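Long-range contacts in UBP3-associated protein BRE5 (PDB 2QIY), which acts with the protease UBP3 in cleaving ubiquitin and is represented here by its N-terminal NTF2-like domain: residues 32-37 and 66-71; 41-46 and 72-77. All blocks are in the same frame, centred on the assembly; numbering follows the deposited sequence.

Interaction 1. Residues 32-37 and 66-71; sequences KLAYFY and TGRENI
The Y37 ring carries I71 on one face: CG2 of I71 sits 4.2 Å from the ring centroid and only 11° off the normal, a CH-pi contact, with the two side chains crossing at about a right angle. In the plane of the same ring, at its edge, lies the carbonyl O of L33. At the edge of the R68 guanidinium, near its plane, NH1 donates to Y37 O at 2.8 Å, a bond less certain because Y37 O is crowded in the model. This is the NTF2-like fold, where the first turn of helix 68-77 meets the short 3-10 segment 34-36 that follows helix 11-28. CD1 of I71 adds a contact of 4.0 Å with Y37 CD1, and A34 CB points at the helix. The Y37 hydroxyl is hydrogen-bonded to D142.

R68 CG is anti to its backbone N (chi1 -160°), beside the carbonyl carbon and 3.8 Å from A34 CB, and the bends beyond it at chi2 and chi3 turn the chain toward Y37 O. CD is modelled too near A34 O and Y37 O, so the chain's exact path is doubtful. An alanine here would probably cost Y37 O its guanidinium donor and uncover part of the A34 methyl. Within the first turn, N70 ND2 donates back to T66 O at 2.9 Å, the acceptor lying 9° out of the amide plane of N70.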
loop_
_atom_site.group_PDB
_atom_site.type_symbol
_atom_site.label_atom_id
_atom_site.label_comp_id
_atom_site.label_asym_id
_atom_site.label_seq_id
_atom_site.Cartn_x
_atom_site.Cartn_y
_atom_site.Cartn_z
ATOM N N LYS A 32 -21.747 -12.278 -0.564
ATOM C CA LYS A 32 -21.892 -11.666 -1.901
ATOM C C LYS A 32 -20.695 -10.795 -2.302
ATOM O O LYS A 32 -20.664 -10.226 -3.406
ATOM C CB LYS A 32 -23.165 -10.823 -1.981
ATOM C CG LYS A 32 -24.435 -11.621 -1.951
ATOM C CD LYS A 32 -25.611 -10.676 -2.054
ATOM C CE LYS A 32 -26.913 -11.422 -2.158
ATOM N NZ LYS A 32 -28.047 -10.484 -1.871
ATOM N N LEU A 33 -19.723 -10.673 -1.405
ATOM C CA LEU A 33 -18.492 -9.923 -1.704
ATOM C C LEU A 33 -17.822 -10.353 -2.990
ATOM O O LEU A 33 -17.348 -9.508 -3.753
ATOM C CB LEU A 33 -17.473 -10.054 -0.567
ATOM C CG LEU A 33 -17.863 -9.285 0.683
ATOM C CD1 LEU A 33 -16.961 -9.740 1.819
ATOM C CD2 LEU A 33 -17.670 -7.785 0.422
ATOM N N ALA A 34 -17.778 -11.660 -3.223
ATOM C CA ALA A 34 -17.050 -12.223 -4.346
ATOM C C ALA A 34 -17.613 -11.766 -5.693
ATOM O O ALA A 34 -16.885 -11.783 -6.681
ATOM C CB ALA A 34 -17.045 -13.754 -4.263
ATOM N N TYR A 35 -18.888 -11.351 -5.726
ATOM C CA TYR A 35 -19.561 -10.856 -6.946
ATOM C C TYR A 35 -18.829 -9.656 -7.560
ATOM O O TYR A 35 -18.916 -9.396 -8.768
ATOM C CB TYR A 35 -21.035 -10.497 -6.622
ATOM C CG TYR A 35 -21.838 -9.834 -7.749
ATOM C CD1 TYR A 35 -21.840 -8.437 -7.918
ATOM C CD2 TYR A 35 -22.600 -10.604 -8.637
ATOM C CE1 TYR A 35 -22.577 -7.830 -8.954
ATOM C CE2 TYR A 35 -23.343 -10.006 -9.665
ATOM C CZ TYR A 35 -23.320 -8.624 -9.818
ATOM O OH TYR A 35 -24.044 -8.053 -10.838
ATOM N N PHE A 36 -18.114 -8.925 -6.721
ATOM C CA PHE A 36 -17.467 -7.694 -7.178
ATOM C C PHE A 36 -16.045 -7.926 -7.698
ATOM O O PHE A 36 -15.361 -6.981 -8.121
ATOM C CB PHE A 36 -17.601 -6.649 -6.075
ATOM C CG PHE A 36 -19.068 -6.281 -5.825
ATOM C CD1 PHE A 36 -19.855 -7.027 -4.937
ATOM C CD2 PHE A 36 -19.667 -5.255 -6.543
ATOM C CE1 PHE A 36 -21.204 -6.721 -4.734
ATOM C CE2 PHE A 36 -21.021 -4.924 -6.348
ATOM C CZ PHE A 36 -21.793 -5.657 -5.445
ATOM N N TYR A 37 -15.643 -9.198 -7.711
ATOM C CA TYR A 37 -14.319 -9.579 -8.189
ATOM C C TYR A 37 -14.412 -10.201 -9.568
ATOM O O TYR A 37 -15.403 -10.853 -9.892
ATOM C CB TYR A 37 -13.694 -10.599 -7.239
ATOM C CG TYR A 37 -13.298 -10.058 -5.891
ATOM C CD1 TYR A 37 -11.951 -9.749 -5.608
ATOM C CD2 TYR A 37 -14.240 -9.873 -4.892
ATOM C CE1 TYR A 37 -11.552 -9.278 -4.345
ATOM C CE2 TYR A 37 -13.855 -9.403 -3.628
ATOM C CZ TYR A 37 -12.512 -9.100 -3.370
ATOM O OH TYR A 37 -12.125 -8.629 -2.132
ATOM N N THR A 66 -7.174 -17.252 -4.786
ATOM C CA THR A 66 -7.243 -16.902 -6.201
ATOM C C THR A 66 -8.522 -17.442 -6.832
ATOM O O THR A 66 -8.877 -18.592 -6.608
ATOM C CB THR A 66 -5.984 -17.447 -6.952
ATOM O OG1 THR A 66 -4.836 -16.753 -6.454
ATOM C CG2 THR A 66 -6.079 -17.215 -8.449
ATOM N N GLY A 67 -9.196 -16.605 -7.616
ATOM C CA GLY A 67 -10.406 -17.021 -8.321
ATOM C C GLY A 67 -11.655 -16.695 -7.535
ATOM O O GLY A 67 -11.688 -16.831 -6.316
ATOM N N ARG A 68 -12.716 -16.301 -8.235
ATOM C CA ARG A 68 -13.918 -15.859 -7.535
ATOM C C ARG A 68 -14.542 -16.916 -6.636
ATOM O O ARG A 68 -14.991 -16.596 -5.547
ATOM C CB ARG A 68 -14.957 -15.330 -8.509
ATOM C CG ARG A 68 -15.969 -14.439 -7.805
ATOM C CD ARG A 68 -16.329 -13.273 -8.736
ATOM N NE ARG A 68 -17.113 -13.902 -9.726
ATOM C CZ ARG A 68 -17.272 -13.611 -11.016
ATOM N NH1 ARG A 68 -16.764 -12.559 -11.660
ATOM N NH2 ARG A 68 -18.035 -14.442 -11.662
ATOM N N GLU A 69 -14.606 -18.169 -7.090
ATOM C CA GLU A 69 -15.243 -19.211 -6.257
ATOM C C GLU A 69 -14.479 -19.437 -4.942
ATOM O O GLU A 69 -15.066 -19.612 -3.861
ATOM C CB GLU A 69 -15.362 -20.515 -7.043
ATOM C CG GLU A 69 -16.348 -20.410 -8.211
ATOM C CD GLU A 69 -16.363 -21.644 -9.115
ATOM O OE1 GLU A 69 -16.936 -21.562 -10.238
ATOM O OE2 GLU A 69 -15.813 -22.697 -8.699
ATOM N N ASN A 70 -13.158 -19.430 -5.035
ATOM C CA ASN A 70 -12.339 -19.579 -3.814
ATOM C C ASN A 70 -12.446 -18.380 -2.891
ATOM O O ASN A 70 -12.487 -18.522 -1.667
ATOM C CB ASN A 70 -10.883 -19.851 -4.185
ATOM C CG ASN A 70 -10.726 -21.184 -4.858
ATOM O OD1 ASN A 70 -11.407 -22.155 -4.504
ATOM N ND2 ASN A 70 -9.859 -21.243 -5.865
ATOM N N ILE A 71 -12.502 -17.197 -3.496
ATOM C CA ILE A 71 -12.668 -15.938 -2.751
ATOM C C ILE A 71 -14.007 -15.968 -2.018
ATOM O O ILE A 71 -14.088 -15.650 -0.833
ATOM C CB ILE A 71 -12.547 -14.736 -3.701
ATOM C CG1 ILE A 71 -11.070 -14.619 -4.158
ATOM C CG2 ILE A 71 -13.023 -13.414 -3.025
ATOM C CD1 ILE A 71 -10.853 -13.611 -5.278
#

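Interaction 2. Residues 41-46 and 72-77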
loop_
_atom_site.group_PDB
_atom_site.type_symbol
_atom_site.label_atom_id
_atom_site.label_comp_id
_atom_site.label_asym_id
_atom_site.label_seq_id
_atom_site.Cartn_x
_atom_site.Cartn_y
_atom_site.Cartn_z
ATOM N N ALA A 41 -9.701 -13.090 -10.227
ATOM C CA ALA A 41 -9.106 -12.147 -9.252
ATOM C C ALA A 41 -8.135 -12.801 -8.262
ATOM O O ALA A 41 -8.277 -13.967 -7.911
ATOM C CB ALA A 41 -10.200 -11.423 -8.465
ATOM N N GLU A 42 -7.172 -12.009 -7.779
ATOM C CA GLU A 42 -6.256 -12.405 -6.701
ATOM C C GLU A 42 -6.535 -11.603 -5.444
ATOM O O GLU A 42 -6.668 -10.374 -5.498
ATOM C CB GLU A 42 -4.800 -12.191 -7.131
ATOM C CG GLU A 42 -4.541 -12.952 -8.427
ATOM C CD GLU A 42 -3.090 -13.186 -8.773
ATOM O OE1 GLU A 42 -2.171 -12.862 -7.985
ATOM O OE2 GLU A 42 -2.881 -13.742 -9.873
ATOM N N LEU A 43 -6.671 -12.322 -4.325
ATOM C CA LEU A 43 -6.918 -11.721 -3.017
ATOM C C LEU A 43 -5.823 -12.107 -2.044
ATOM O O LEU A 43 -5.445 -13.292 -1.946
ATOM C CB LEU A 43 -8.240 -12.294 -2.484
ATOM C CG LEU A 43 -8.632 -11.885 -1.065
ATOM C CD1 LEU A 43 -8.928 -10.375 -0.937
ATOM C CD2 LEU A 43 -9.859 -12.701 -0.640
ATOM N N THR A 44 -5.335 -11.128 -1.292
ATOM C CA THR A 44 -4.427 -11.449 -0.168
ATOM C C THR A 44 -5.079 -10.770 1.006
ATOM O O THR A 44 -5.127 -9.537 1.072
ATOM C CB THR A 44 -3.019 -10.894 -0.456
ATOM O OG1 THR A 44 -2.481 -11.606 -1.561
ATOM C CG2 THR A 44 -2.091 -11.091 0.756
ATOM N N HIS A 45 -5.631 -11.561 1.930
ATOM C CA HIS A 45 -6.521 -11.005 2.954
ATOM C C HIS A 45 -6.161 -11.474 4.365
ATOM O O HIS A 45 -5.512 -12.485 4.548
ATOM C CB HIS A 45 -7.983 -11.368 2.628
ATOM C CG HIS A 45 -8.994 -10.433 3.222
ATOM N ND1 HIS A 45 -9.220 -9.171 2.710
ATOM C CD2 HIS A 45 -9.851 -10.579 4.258
ATOM C CE1 HIS A 45 -10.162 -8.570 3.422
ATOM N NE2 HIS A 45 -10.580 -9.409 4.355
ATOM N N THR A 46 -6.630 -10.727 5.350
ATOM C CA THR A 46 -6.542 -11.099 6.764
ATOM C C THR A 46 -6.814 -12.592 6.983
ATOM O O THR A 46 -7.882 -13.071 6.603
ATOM C CB THR A 46 -7.579 -10.311 7.510
ATOM O OG1 THR A 46 -7.408 -8.920 7.143
ATOM C CG2 THR A 46 -7.404 -10.501 9.050
ATOM N N ASN A 72 -15.044 -16.411 -2.721
ATOM C CA ASN A 72 -16.337 -16.563 -2.078
ATOM C C ASN A 72 -16.322 -17.535 -0.906
ATOM O O ASN A 72 -16.896 -17.259 0.150
ATOM C CB ASN A 72 -17.406 -17.036 -3.061
ATOM C CG ASN A 72 -18.710 -17.309 -2.343
ATOM O OD1 ASN A 72 -19.161 -18.476 -2.181
ATOM N ND2 ASN A 72 -19.311 -16.244 -1.857
ATOM N N LYS A 73 -15.665 -18.676 -1.081
ATOM C CA LYS A 73 -15.595 -19.676 -0.019
ATOM C C LYS A 73 -14.859 -19.103 1.204
ATOM O O LYS A 73 -15.252 -19.353 2.356
ATOM C CB LYS A 73 -14.928 -20.943 -0.550
ATOM C CG LYS A 73 -14.654 -22.035 0.484
ATOM C CD LYS A 73 -13.808 -23.203 -0.115
ATOM C CE LYS A 73 -13.282 -22.903 -1.542
ATOM N NZ LYS A 73 -11.815 -23.188 -1.771
ATOM N N PHE A 74 -13.789 -18.362 0.949
ATOM C CA PHE A 74 -13.039 -17.701 2.026
ATOM C C PHE A 74 -13.908 -16.683 2.792
ATOM O O PHE A 74 -14.004 -16.740 4.022
ATOM C CB PHE A 74 -11.751 -17.050 1.483
ATOM C CG PHE A 74 -11.066 -16.155 2.485
ATOM C CD1 PHE A 74 -10.246 -16.704 3.477
ATOM C CD2 PHE A 74 -11.282 -14.791 2.468
ATOM C CE1 PHE A 74 -9.619 -15.881 4.423
ATOM C CE2 PHE A 74 -10.665 -13.936 3.412
ATOM C CZ PHE A 74 -9.846 -14.497 4.399
ATOM N N PHE A 75 -14.540 -15.748 2.091
ATOM C CA PHE A 75 -15.375 -14.762 2.789
ATOM C C PHE A 75 -16.564 -15.404 3.513
ATOM O O PHE A 75 -16.892 -15.048 4.642
ATOM C CB PHE A 75 -15.874 -13.679 1.831
ATOM C CG PHE A 75 -14.823 -12.640 1.499
ATOM C CD1 PHE A 75 -14.573 -12.298 0.180
ATOM C CD2 PHE A 75 -14.103 -11.999 2.510
ATOM C CE1 PHE A 75 -13.618 -11.334 -0.137
ATOM C CE2 PHE A 75 -13.147 -11.024 2.201
ATOM C CZ PHE A 75 -12.912 -10.698 0.881
ATOM N N SER A 76 -17.190 -16.364 2.848
ATOM C CA SER A 76 -18.348 -17.040 3.395
ATOM C C SER A 76 -18.023 -17.819 4.680
ATOM O O SER A 76 -18.806 -17.767 5.651
ATOM C CB SER A 76 -18.972 -17.939 2.325
ATOM O OG SER A 76 -19.507 -17.148 1.279
ATOM N N ARG A 77 -16.886 -18.529 4.698
ATOM C CA ARG A 77 -16.447 -19.289 5.885
ATOM C C ARG A 77 -16.244 -18.376 7.088
ATOM O O ARG A 77 -16.388 -18.802 8.242
ATOM C CB ARG A 77 -15.152 -20.048 5.606
#
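H45 and F75 make the edge-to-face contact here, the edge of F75 turned toward the face of H45 with the planes at 79° and the centroids 5.2 Å apart. The touching atom is F75 CE2, displaced toward the imidazole rim and 3.7 Å from H45 NE2. The CB of H45 points toward the helix, and CG is anti to the backbone N, beside the carbonyl carbon. F74 meets the same imidazole differently: the two rings come rim to rim at 78°, neither over the other's face, with F74 CE2 3.6 Å from H45 CD2. The three rings form one aromatic cluster, and within the helix F74 CD2 lies over a face of F75.

The aliphatic part belongs to L43. Its CD2 methyl touches both phenylalanines, 4.0 Å from F74 CD2 and equally far from F75 CZ; L43 and F75 meet tip to tip, whereas L43 and F74 cross at about a right angle.

Polar atoms play a smaller part. The carbonyl O of T46 stands at the edge of the F74 ring, near its plane and 3.3 Å from CZ. No hydrogen bond joins the strand to the helix. On the helix itself, N72 O accepts from both S76 N and S76 OG, which reach it from opposite faces of the carbonyl plane.

Strand 41-46 and this part of the helix run nearly parallel, 12° apart, with their axes 11.1 Å from each other at closest approach. Strand 62-66 supplies V63 and V65 against F74, and on the strand T44 OG1 bonds to Q95 of the second subunit. H45, F74 and F75 do much of the packing here, and a helix packed against the concave, strongly curved sheet is the arrangement of the NTF2-like alpha+beta fold.

From the N terminus, helix 11-28 leads into residues 32-37, then strand 41-46, strand 62-66 and finally helix 68-77, which both contacts use. Interaction 1 closes the loop from 32-37 to 66-71, and interaction 2 closes the one from 41-46 to 72-77; the four segments alternate, so the two closures cross instead of nesting. Their centres are about 7 Å apart. They meet directly where L33 CD1 packs on F75 CG at 3.6 Å, and A34 CB lies 3.5 Å from N72 CB. Together they tie the helix to the connection after helix 11-28 on one hand and to the sheet on the other.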